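Local coordinates for protein putative transcriptional regulator, LysR family (Vibrio parahaemolyticus, PDB 3OXN) that probably acts as a DNA-binding transcription regulator of the LysR family, this piece being its substrate-binding domain rather than the part that contacts DNA, at residues A[130-135]-A[187-192]; A[117-123]-A[161-167]; A[93-99]-A[179-185]; A[55-60]-A[72-77]. One frame throughout, in Å; residues are numbered along the deposited sequence.

In the fold
The chain has the two-lobed fold of periplasmic binding proteins, each lobe built on a mixed sheet backed by helices. Interaction 4 comes first along the chain and lies in the lobe of strand 71-74. The other three belong to the second lobe. Interactions 2 and 3, with centres about 9 Å apart, share its sheet, where strands 163-167 and 93-98 are neighbours; residues 117-123 and 161-167 fall within the span between 93-99 and 179-185. Interaction 1 sets helix 125-134 against the segment leading back to strand 194-199 of the first lobe. Its F192 and L130 touch R75 of interaction 4 and so link the lobes by packing, although the contact centres are about 20 Å apart.

Interaction 1: residues A[130-135]-A[187-192]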
# COMPACT_ATOMS: atom_id res chain seq x y z
N LEU A 130 4.92 -17.24 -10.35
CA LEU A 130 4.79 -17.30 -11.81
C LEU A 130 6.09 -16.91 -12.53
O LEU A 130 6.49 -17.56 -13.49
CB LEU A 130 3.63 -16.42 -12.29
CG LEU A 130 2.29 -17.10 -12.56
CD1 LEU A 130 2.00 -18.17 -11.53
CD2 LEU A 130 1.19 -16.06 -12.56
N ILE A 131 6.72 -15.84 -12.06
CA ILE A 131 7.92 -15.33 -12.70
C ILE A 131 9.13 -16.18 -12.33
O ILE A 131 10.06 -16.35 -13.12
CB ILE A 131 8.19 -13.89 -12.28
CG1 ILE A 131 6.93 -13.06 -12.42
CG2 ILE A 131 9.32 -13.31 -13.09
CD1 ILE A 131 7.13 -11.62 -12.00
N GLU A 132 9.11 -16.71 -11.12
CA GLU A 132 10.18 -17.54 -10.64
C GLU A 132 10.19 -18.79 -11.50
O GLU A 132 11.24 -19.34 -11.83
CB GLU A 132 9.93 -17.90 -9.18
CG GLU A 132 11.10 -17.55 -8.29
CD GLU A 132 11.21 -16.06 -8.04
OE1 GLU A 132 11.38 -15.65 -6.86
OE2 GLU A 132 11.13 -15.29 -9.01
N GLN A 133 8.99 -19.21 -11.89
CA GLN A 133 8.81 -20.42 -12.68
C GLN A 133 9.12 -20.20 -14.16
O GLN A 133 9.35 -21.16 -14.92
CB GLN A 133 7.38 -20.93 -12.49
CG GLN A 133 7.13 -22.27 -13.12
CD GLN A 133 8.29 -23.23 -12.96
OE1 GLN A 133 8.64 -23.94 -13.90
NE2 GLN A 133 8.91 -23.25 -11.77
N ALA A 134 9.14 -18.94 -14.57
CA ALA A 134 9.45 -18.56 -15.95
C ALA A 134 10.95 -18.39 -16.07
O ALA A 134 11.53 -18.58 -17.14
CB ALA A 134 8.74 -17.27 -16.30
N LEU A 135 11.56 -18.02 -14.95
CA LEU A 135 13.00 -17.89 -14.86
C LEU A 135 13.63 -19.14 -14.24
O LEU A 135 14.75 -19.08 -13.76
CB LEU A 135 13.34 -16.66 -14.01
CG LEU A 135 13.87 -15.42 -14.72
CD1 LEU A 135 13.39 -15.35 -16.13
CD2 LEU A 135 13.47 -14.18 -13.95
N PHE A 187 12.21 -11.87 -21.16
CA PHE A 187 11.83 -13.26 -21.36
C PHE A 187 10.36 -13.42 -21.66
O PHE A 187 9.58 -12.47 -21.58
CB PHE A 187 12.25 -14.14 -20.17
CG PHE A 187 11.73 -13.67 -18.84
CD1 PHE A 187 10.49 -14.06 -18.38
CD2 PHE A 187 12.50 -12.84 -18.03
CE1 PHE A 187 10.02 -13.64 -17.14
CE2 PHE A 187 12.04 -12.42 -16.78
CZ PHE A 187 10.80 -12.82 -16.33
N GLN A 188 9.98 -14.64 -22.05
CA GLN A 188 8.60 -14.93 -22.35
C GLN A 188 7.89 -15.09 -21.03
O GLN A 188 8.29 -15.92 -20.21
CB GLN A 188 8.47 -16.22 -23.17
CG GLN A 188 7.10 -16.39 -23.83
CD GLN A 188 6.63 -17.84 -23.86
OE1 GLN A 188 7.44 -18.77 -23.98
NE2 GLN A 188 5.31 -18.04 -23.75
N PHE A 189 6.86 -14.28 -20.83
CA PHE A 189 6.06 -14.33 -19.62
C PHE A 189 4.64 -14.01 -20.03
O PHE A 189 4.38 -12.98 -20.66
CB PHE A 189 6.56 -13.32 -18.59
CG PHE A 189 5.80 -13.33 -17.30
CD1 PHE A 189 6.04 -14.32 -16.35
CD2 PHE A 189 4.85 -12.36 -17.03
CE1 PHE A 189 5.33 -14.36 -15.18
CE2 PHE A 189 4.14 -12.38 -15.84
CZ PHE A 189 4.38 -13.39 -14.91
N THR A 190 3.72 -14.90 -19.67
CA THR A 190 2.36 -14.82 -20.17
C THR A 190 1.43 -14.19 -19.12
O THR A 190 1.22 -14.76 -18.05
CB THR A 190 1.86 -16.22 -20.60
OG1 THR A 190 2.88 -16.88 -21.37
CG2 THR A 190 0.59 -16.10 -21.44
N PRO A 191 0.87 -13.02 -19.43
CA PRO A 191 -0.05 -12.32 -18.53
C PRO A 191 -0.94 -13.25 -17.70
O PRO A 191 -1.55 -14.18 -18.24
CB PRO A 191 -0.91 -11.49 -19.50
CG PRO A 191 0.04 -11.14 -20.60
CD PRO A 191 1.03 -12.31 -20.72
N PHE A 192 -0.97 -13.00 -16.39
CA PHE A 192 -1.92 -13.64 -15.50
C PHE A 192 -3.17 -12.82 -15.55
O PHE A 192 -3.17 -11.75 -16.16
CB PHE A 192 -1.38 -13.71 -14.06
CG PHE A 192 -0.89 -12.39 -13.49
CD1 PHE A 192 -1.75 -11.55 -12.80
CD2 PHE A 192 0.44 -12.03 -13.57
CE1 PHE A 192 -1.29 -10.34 -12.23
CE2 PHE A 192 0.90 -10.82 -13.00
CZ PHE A 192 0.03 -9.98 -12.34
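I131 forks between two phenylalanine rings and, with L135, forms the dense end of this contact. Its CG2, anti to the backbone N, reaches the edge of F187, with CZ 3.6 Å from CG2. CG1, anti to the carbonyl carbon (chi1 -49°), comes obliquely onto F189, 3.4 Å from CE1. L135 completes the grip: CD1 sits over one face of the F187 ring, 3.3 Å from the ring centroid and 16° off the normal, a CH-pi contact. F187 is thus held on a face by one residue and along its edge by another. A134 CB meets both rings, 3.9 Å from F187 CE1 and 4.0 Å from F189 CD1, and lies at the edge of the F189 ring in its plane.

Helix 125-134 belongs to the second lobe of the periplasmic-binding-protein fold, and 187-192 is the irregular segment that leaves strand 180-183 and heads for strand 194-199 in the first lobe. No hydrogen bond joins the two segments, so the helix end rests on the returning chain mainly through apolar surfaces. V93 of strand 93-98 touches both I131 and F189.

At the other end the contacts are fewer. L130 offers CB to F189 CE1 and CD2 to F192 CB, the latter pair 3.8 Å apart, while R75 packs on both L130 and F192. The loose side is at Q188, which is solvent-exposed and gives A134 CB little more than its backbone O, at 4.2 Å.

Interaction 2: residues A[117-123]-A[161-167]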
# COMPACT_ATOMS: atom_id res chain seq x y z
N PRO A 117 20.80 -5.86 -9.53
CA PRO A 117 19.98 -6.00 -8.32
C PRO A 117 18.52 -5.78 -8.70
O PRO A 117 18.24 -4.86 -9.47
CB PRO A 117 20.44 -4.84 -7.44
CG PRO A 117 21.55 -4.17 -8.17
CD PRO A 117 21.51 -4.58 -9.58
N HIS A 118 17.63 -6.59 -8.16
CA HIS A 118 16.22 -6.51 -8.52
C HIS A 118 15.40 -6.01 -7.34
O HIS A 118 15.59 -6.48 -6.22
CB HIS A 118 15.70 -7.88 -8.96
CG HIS A 118 16.14 -8.30 -10.34
ND1 HIS A 118 17.45 -8.59 -10.64
CD2 HIS A 118 15.43 -8.51 -11.47
CE1 HIS A 118 17.54 -8.94 -11.92
NE2 HIS A 118 16.33 -8.91 -12.44
N ALA A 119 14.50 -5.07 -7.61
CA ALA A 119 13.51 -4.63 -6.62
C ALA A 119 12.11 -5.00 -7.08
O ALA A 119 11.64 -4.52 -8.11
CB ALA A 119 13.62 -3.13 -6.39
N MSE A 120 11.43 -5.87 -6.34
CA MSE A 120 10.13 -6.38 -6.80
C MSE A 120 8.95 -5.74 -6.12
O MSE A 120 8.66 -6.02 -4.97
CB MSE A 120 10.05 -7.88 -6.61
CG MSE A 120 8.75 -8.45 -7.09
SE MSE A 120 8.84 -10.38 -7.38
CE MSE A 120 10.57 -10.50 -8.29
N ILE A 121 8.23 -4.90 -6.85
CA ILE A 121 7.17 -4.11 -6.24
C ILE A 121 5.78 -4.63 -6.59
O ILE A 121 5.58 -5.13 -7.69
CB ILE A 121 7.32 -2.64 -6.65
CG1 ILE A 121 8.43 -2.00 -5.82
CG2 ILE A 121 6.01 -1.88 -6.48
CD1 ILE A 121 8.27 -2.31 -4.35
N ALA A 122 4.86 -4.57 -5.63
CA ALA A 122 3.41 -4.75 -5.84
C ALA A 122 2.98 -6.05 -6.49
O ALA A 122 1.85 -6.17 -6.98
CB ALA A 122 2.85 -3.57 -6.61
N ILE A 123 3.89 -7.02 -6.51
CA ILE A 123 3.68 -8.32 -7.13
C ILE A 123 3.26 -9.30 -6.06
O ILE A 123 3.98 -9.47 -5.07
CB ILE A 123 5.00 -8.85 -7.69
CG1 ILE A 123 5.46 -8.00 -8.88
CG2 ILE A 123 4.89 -10.32 -8.02
CD1 ILE A 123 4.66 -8.20 -10.17
N PRO A 161 21.85 0.24 -8.67
CA PRO A 161 21.31 0.14 -10.03
C PRO A 161 20.21 -0.90 -10.10
O PRO A 161 20.35 -1.90 -10.82
CB PRO A 161 22.50 -0.36 -10.84
CG PRO A 161 23.60 -0.70 -9.83
CD PRO A 161 23.01 -0.64 -8.47
N ILE A 162 19.12 -0.69 -9.36
CA ILE A 162 18.09 -1.72 -9.32
C ILE A 162 17.18 -1.69 -10.54
O ILE A 162 16.94 -0.63 -11.13
CB ILE A 162 17.23 -1.67 -8.05
CG1 ILE A 162 16.81 -0.23 -7.75
CG2 ILE A 162 17.97 -2.32 -6.88
CD1 ILE A 162 15.73 -0.14 -6.69
N ILE A 163 16.69 -2.87 -10.91
CA ILE A 163 15.63 -3.00 -11.89
C ILE A 163 14.36 -3.35 -11.12
O ILE A 163 14.27 -4.40 -10.46
CB ILE A 163 15.93 -4.11 -12.91
CG1 ILE A 163 17.16 -3.74 -13.75
CG2 ILE A 163 14.73 -4.35 -13.80
CD1 ILE A 163 17.81 -4.94 -14.36
N ILE A 164 13.38 -2.44 -11.19
CA ILE A 164 12.14 -2.56 -10.44
C ILE A 164 11.08 -3.33 -11.24
O ILE A 164 10.53 -2.78 -12.19
CB ILE A 164 11.56 -1.17 -10.09
CG1 ILE A 164 12.50 -0.38 -9.18
CG2 ILE A 164 10.24 -1.31 -9.41
CD1 ILE A 164 13.70 0.22 -9.89
N THR A 165 10.80 -4.57 -10.88
CA THR A 165 9.72 -5.30 -11.55
C THR A 165 8.37 -4.93 -10.95
O THR A 165 8.26 -4.78 -9.74
CB THR A 165 9.89 -6.81 -11.44
OG1 THR A 165 11.11 -7.21 -12.08
CG2 THR A 165 8.70 -7.49 -12.09
N VAL A 166 7.36 -4.79 -11.79
CA VAL A 166 6.04 -4.33 -11.34
C VAL A 166 4.99 -4.77 -12.34
O VAL A 166 5.30 -4.93 -13.52
CB VAL A 166 5.95 -2.80 -11.32
CG1 VAL A 166 6.53 -2.23 -10.05
CG2 VAL A 166 6.62 -2.22 -12.55
N PRO A 167 3.74 -4.92 -11.88
CA PRO A 167 2.62 -5.13 -12.81
C PRO A 167 2.63 -4.03 -13.88
O PRO A 167 2.79 -2.86 -13.52
CB PRO A 167 1.38 -5.01 -11.92
CG PRO A 167 1.85 -5.30 -10.57
CD PRO A 167 3.27 -4.80 -10.49
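Two parallel strands at the heart of the second lobe's sheet meet here: 117-120 and 163-167 run side by side, the chain between them passing through helix 125-134, strand 142-146 and helix 151-156 in the alternating strand-helix order of the periplasmic-binding-protein fold. Their short axes come within 4.6 Å at an angle of 30°. H118 pairs with I163, A119 with I164 and M120, a selenomethionine, with T165. The bonding zigzags as expected of parallel neighbours: I163 N donates to P117 O, A119 N to I163 O, T165 N to A119 O, and I121 N to T165 O, each near 2.9 Å. The T165 bond is the most bent, 132° at the hydrogen.

H118, M120, I163 and T165 share one face, where Y113 of helix 110-114 meets the H118 ring edge-to-face and hydrogen-bonds T165 OG1 through its hydroxyl. On the face of A119 and I164 the packing is aliphatic, and helix 151-156 covers it through A153 and I156. I162 splits its branches: CG2 lies 3.6 Å from P117 CB, whereas CG1 sits between the backbone N and the carbonyl carbon (chi1 46°), and CD1 at its end reaches A119 CB at 3.7 Å.

Beyond the paired residues, the I121 and V166 side chains run alongside each other, with I121 CB 3.5 Å from V166 CG1. P167, the N-cap residue of helix 168-177, then passes I123 in the opposite sense, its CD 3.7 Å from I123 CD1 and 3.6 Å from I121 O.

Interaction 3: residues A[93-99]-A[179-185]; sequences VLCLLSK and DLVVKPL
The flat groups at C95 and K183 are peptide units, and their two N-H groups approach the partner carbonyls differently. C95 N approaches K183 O 17° from the carbonyl plane, at 3.0 Å, while K183 N comes to C95 O from above that carbonyl's plane, 44° out of it. L97 N donates to V181 O. The pairs C95-K183 and L97-V181 are hydrogen-bonded, and L96-V182 between them is non-hydrogen-bonded: an antiparallel strand pair at the margin of the second lobe, where 180-183 is an outermost strand of this chain's sheet.

V182 gives one methyl to each of two leucines. CG1, anti to the backbone N (chi1 -173°), meets L94 CD2 at 3.4 Å, and CG2 meets L96 CD1 at 3.8 Å. L180 CD2 adds to this layer, 3.5 Å from L96 CG, and helix 168-177 covers it through A171, Y172 and A175. The sheet's other face carries C95, L97 and V181, with L97 CB 4.0 Å from V181 CG2. Past the paired residues, L185 puts CD2 3.7 Å from C95 SG, and Y113 packs on both. K99 CE crosses near V181 CG1, and its NZ hydrogen-bonds N105 OD1.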
# COMPACT_ATOMS: atom_id res chain seq x y z
N VAL A 93 3.54 -8.10 -16.54
CA VAL A 93 4.64 -7.55 -15.74
C VAL A 93 5.67 -6.74 -16.55
O VAL A 93 6.00 -7.10 -17.67
CB VAL A 93 5.32 -8.63 -14.86
CG1 VAL A 93 6.79 -8.35 -14.69
CG2 VAL A 93 4.65 -8.70 -13.52
N LEU A 94 6.16 -5.64 -15.98
CA LEU A 94 7.03 -4.73 -16.70
C LEU A 94 8.14 -4.24 -15.76
O LEU A 94 8.00 -4.33 -14.55
CB LEU A 94 6.19 -3.56 -17.21
CG LEU A 94 6.23 -3.20 -18.70
CD1 LEU A 94 6.09 -4.44 -19.59
CD2 LEU A 94 5.14 -2.19 -19.03
N CYS A 95 9.23 -3.72 -16.31
CA CYS A 95 10.35 -3.23 -15.50
C CYS A 95 10.47 -1.72 -15.49
O CYS A 95 10.11 -1.05 -16.46
CB CYS A 95 11.65 -3.84 -15.99
SG CYS A 95 11.64 -5.59 -15.73
N LEU A 96 11.00 -1.19 -14.40
CA LEU A 96 11.19 0.25 -14.25
C LEU A 96 12.64 0.51 -13.91
O LEU A 96 13.16 -0.06 -12.95
CB LEU A 96 10.29 0.75 -13.11
CG LEU A 96 8.98 1.53 -13.35
CD1 LEU A 96 8.40 1.33 -14.74
CD2 LEU A 96 7.96 1.20 -12.26
N LEU A 97 13.30 1.36 -14.68
CA LEU A 97 14.69 1.74 -14.37
C LEU A 97 14.82 3.24 -14.13
O LEU A 97 14.08 4.01 -14.68
CB LEU A 97 15.64 1.35 -15.50
CG LEU A 97 15.53 -0.06 -16.03
CD1 LEU A 97 16.72 -0.33 -16.89
CD2 LEU A 97 15.51 -1.00 -14.86
N SER A 98 15.79 3.63 -13.31
CA SER A 98 16.11 5.04 -13.14
C SER A 98 16.64 5.58 -14.46
O SER A 98 17.26 4.84 -15.23
CB SER A 98 17.17 5.23 -12.04
OG SER A 98 17.65 6.56 -12.00
N LYS A 99 16.42 6.86 -14.72
CA LYS A 99 16.81 7.42 -16.00
C LYS A 99 18.33 7.41 -16.13
O LYS A 99 18.86 7.48 -17.23
CB LYS A 99 16.25 8.83 -16.17
CG LYS A 99 15.48 9.02 -17.47
CD LYS A 99 16.26 8.43 -18.66
CE LYS A 99 15.60 8.77 -20.02
NZ LYS A 99 16.30 8.13 -21.21
N ASP A 179 9.88 10.32 -13.46
CA ASP A 179 10.80 10.16 -14.57
C ASP A 179 11.81 9.04 -14.41
O ASP A 179 12.96 9.26 -14.00
CB ASP A 179 11.50 11.47 -14.92
CG ASP A 179 11.55 11.69 -16.42
OD1 ASP A 179 12.15 10.84 -17.13
OD2 ASP A 179 10.95 12.68 -16.88
N LEU A 180 11.35 7.84 -14.72
CA LEU A 180 12.24 6.71 -14.91
C LEU A 180 11.73 5.97 -16.17
O LEU A 180 10.79 6.45 -16.81
CB LEU A 180 12.34 5.84 -13.64
CG LEU A 180 11.19 5.08 -12.94
CD1 LEU A 180 10.69 5.79 -11.70
CD2 LEU A 180 10.07 4.77 -13.89
N VAL A 181 12.36 4.86 -16.54
CA VAL A 181 11.98 4.18 -17.79
C VAL A 181 11.45 2.74 -17.64
O VAL A 181 11.67 2.07 -16.63
CB VAL A 181 13.07 4.27 -18.94
CG1 VAL A 181 13.28 5.71 -19.39
CG2 VAL A 181 14.39 3.60 -18.55
N VAL A 182 10.76 2.29 -18.69
CA VAL A 182 10.02 1.04 -18.72
C VAL A 182 10.59 0.09 -19.74
O VAL A 182 10.44 0.33 -20.93
CB VAL A 182 8.58 1.31 -19.13
CG1 VAL A 182 7.73 0.05 -19.01
CG2 VAL A 182 8.01 2.45 -18.31
N LYS A 183 11.24 -0.98 -19.30
CA LYS A 183 11.77 -1.98 -20.22
C LYS A 183 10.95 -3.27 -20.11
O LYS A 183 10.59 -3.68 -19.02
CB LYS A 183 13.24 -2.24 -19.92
CG LYS A 183 14.09 -0.99 -19.92
CD LYS A 183 14.75 -0.77 -21.27
CE LYS A 183 14.87 0.72 -21.63
NZ LYS A 183 13.56 1.31 -22.06
N PRO A 184 10.62 -3.91 -21.25
CA PRO A 184 9.93 -5.21 -21.18
C PRO A 184 10.75 -6.27 -20.43
O PRO A 184 11.97 -6.13 -20.25
CB PRO A 184 9.80 -5.61 -22.64
CG PRO A 184 9.84 -4.34 -23.40
CD PRO A 184 10.72 -3.40 -22.63
N LEU A 185 10.08 -7.33 -19.97
CA LEU A 185 10.76 -8.46 -19.38
C LEU A 185 11.52 -9.18 -20.48
O LEU A 185 10.91 -9.58 -21.47
CB LEU A 185 9.73 -9.43 -18.80
CG LEU A 185 9.05 -9.04 -17.50
CD1 LEU A 185 7.99 -10.07 -17.19
CD2 LEU A 185 10.09 -8.93 -16.39

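Interaction 4: residues A[55-60]-A[72-77]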
# COMPACT_ATOMS: atom_id res chain seq x y z
N LEU A 55 -6.01 -7.02 1.17
CA LEU A 55 -6.24 -8.44 0.99
C LEU A 55 -5.15 -9.21 1.72
O LEU A 55 -3.97 -8.88 1.60
CB LEU A 55 -6.16 -8.80 -0.49
CG LEU A 55 -6.97 -10.05 -0.84
CD1 LEU A 55 -8.33 -9.61 -1.41
CD2 LEU A 55 -6.23 -10.97 -1.82
N GLN A 56 -5.53 -10.22 2.48
CA GLN A 56 -4.57 -11.20 2.97
C GLN A 56 -4.82 -12.45 2.15
O GLN A 56 -5.82 -13.14 2.35
CB GLN A 56 -4.75 -11.43 4.47
CG GLN A 56 -4.61 -10.16 5.32
CD GLN A 56 -5.45 -10.21 6.59
OE1 GLN A 56 -6.06 -11.24 6.89
NE2 GLN A 56 -5.49 -9.10 7.34
N HIS A 57 -3.94 -12.71 1.18
CA HIS A 57 -4.19 -13.69 0.09
C HIS A 57 -4.58 -15.11 0.52
O HIS A 57 -5.36 -15.77 -0.18
CB HIS A 57 -2.98 -13.76 -0.86
CG HIS A 57 -3.17 -13.00 -2.14
ND1 HIS A 57 -2.63 -11.75 -2.35
CD2 HIS A 57 -3.83 -13.33 -3.29
CE1 HIS A 57 -2.95 -11.34 -3.57
NE2 HIS A 57 -3.67 -12.28 -4.16
N ASP A 58 -4.04 -15.58 1.65
CA ASP A 58 -4.36 -16.93 2.13
C ASP A 58 -5.64 -16.91 2.93
O ASP A 58 -6.21 -17.95 3.24
CB ASP A 58 -3.21 -17.51 2.96
CG ASP A 58 -1.85 -16.97 2.52
OD1 ASP A 58 -1.07 -17.73 1.89
OD2 ASP A 58 -1.58 -15.78 2.79
N ARG A 59 -6.11 -15.70 3.24
CA ARG A 59 -7.34 -15.51 3.99
C ARG A 59 -8.40 -14.88 3.11
O ARG A 59 -9.36 -14.30 3.62
CB ARG A 59 -7.10 -14.61 5.21
CG ARG A 59 -5.88 -14.97 6.04
CD ARG A 59 -6.02 -14.52 7.48
NE ARG A 59 -7.31 -14.92 8.05
CZ ARG A 59 -8.25 -14.07 8.46
NH1 ARG A 59 -8.06 -12.75 8.39
NH2 ARG A 59 -9.38 -14.54 8.96
N LEU A 60 -8.23 -14.98 1.80
CA LEU A 60 -9.18 -14.42 0.84
C LEU A 60 -10.62 -14.75 1.21
O LEU A 60 -11.48 -13.86 1.36
CB LEU A 60 -8.87 -14.93 -0.56
CG LEU A 60 -9.88 -14.58 -1.67
CD1 LEU A 60 -9.90 -13.09 -1.91
CD2 LEU A 60 -9.56 -15.33 -2.95
N ALA A 72 -13.73 -8.88 -3.29
CA ALA A 72 -12.27 -8.91 -3.28
C ALA A 72 -11.76 -8.72 -4.70
O ALA A 72 -12.27 -9.36 -5.63
CB ALA A 72 -11.79 -10.23 -2.70
N ILE A 73 -10.78 -7.84 -4.89
CA ILE A 73 -10.11 -7.76 -6.19
C ILE A 73 -8.64 -8.20 -6.12
O ILE A 73 -7.81 -7.52 -5.49
CB ILE A 73 -10.20 -6.36 -6.81
CG1 ILE A 73 -11.66 -5.89 -6.87
CG2 ILE A 73 -9.52 -6.35 -8.19
CD1 ILE A 73 -11.86 -4.40 -7.22
N CYS A 74 -8.31 -9.31 -6.77
CA CYS A 74 -6.96 -9.83 -6.74
C CYS A 74 -6.76 -10.94 -7.76
O CYS A 74 -7.61 -11.18 -8.59
CB CYS A 74 -6.68 -10.43 -5.37
SG CYS A 74 -7.58 -11.98 -5.05
N ARG A 75 -5.62 -11.61 -7.66
CA ARG A 75 -5.39 -12.88 -8.34
C ARG A 75 -5.42 -14.02 -7.32
O ARG A 75 -4.42 -14.30 -6.67
CB ARG A 75 -4.04 -12.86 -9.02
CG ARG A 75 -3.88 -13.92 -10.06
CD ARG A 75 -2.43 -14.13 -10.45
NE ARG A 75 -1.94 -15.42 -9.98
CZ ARG A 75 -2.01 -16.54 -10.69
NH1 ARG A 75 -2.55 -16.51 -11.91
NH2 ARG A 75 -1.54 -17.67 -10.19
N PRO A 76 -6.58 -14.67 -7.15
CA PRO A 76 -6.67 -15.81 -6.23
C PRO A 76 -5.59 -16.85 -6.51
O PRO A 76 -5.54 -17.37 -7.63
CB PRO A 76 -8.03 -16.41 -6.53
CG PRO A 76 -8.81 -15.30 -7.10
CD PRO A 76 -7.85 -14.43 -7.85
N THR A 77 -4.77 -17.16 -5.52
CA THR A 77 -3.69 -18.14 -5.70
C THR A 77 -4.23 -19.55 -5.97
O THR A 77 -3.47 -20.51 -6.02
CB THR A 77 -2.71 -18.17 -4.48
OG1 THR A 77 -3.44 -18.32 -3.25
CG2 THR A 77 -1.87 -16.89 -4.41
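Backbones stay apart here, with CA atoms 7.4 Å distant for L55 and A72 and 7.1 Å for H57 and P76, so side chains bridge the gap between the turn after strand 49-54 and the end of strand 71-74. A72 CB meets a terminal methyl of each of two leucines: L60 CD1 at 3.5 Å and L55 CD1 at 3.7 Å. The other methyl of L55, CD2, lies 3.6 Å from both CB and SG of C74 and also stands over the centre of the H57 ring, covering one face. L60, the first residue of helix 60-65, extends its CG anti to the backbone N (chi1 172°), which places CD2 4.0 Å from P76 CB.

This is packing within the first lobe of the periplasmic-binding-protein fold, beside the other lobe: H57 also touches S124, and R75 touches V127 of helix 125-134. H57 NE2 donates to R75 O, which sits at the ring edge near its plane, 3.3 Å away with an angle of 125°. So long and bent a bond is weak. The imidazole is therefore likely to be oriented as much by L55 across its face as by the R75 carbonyl.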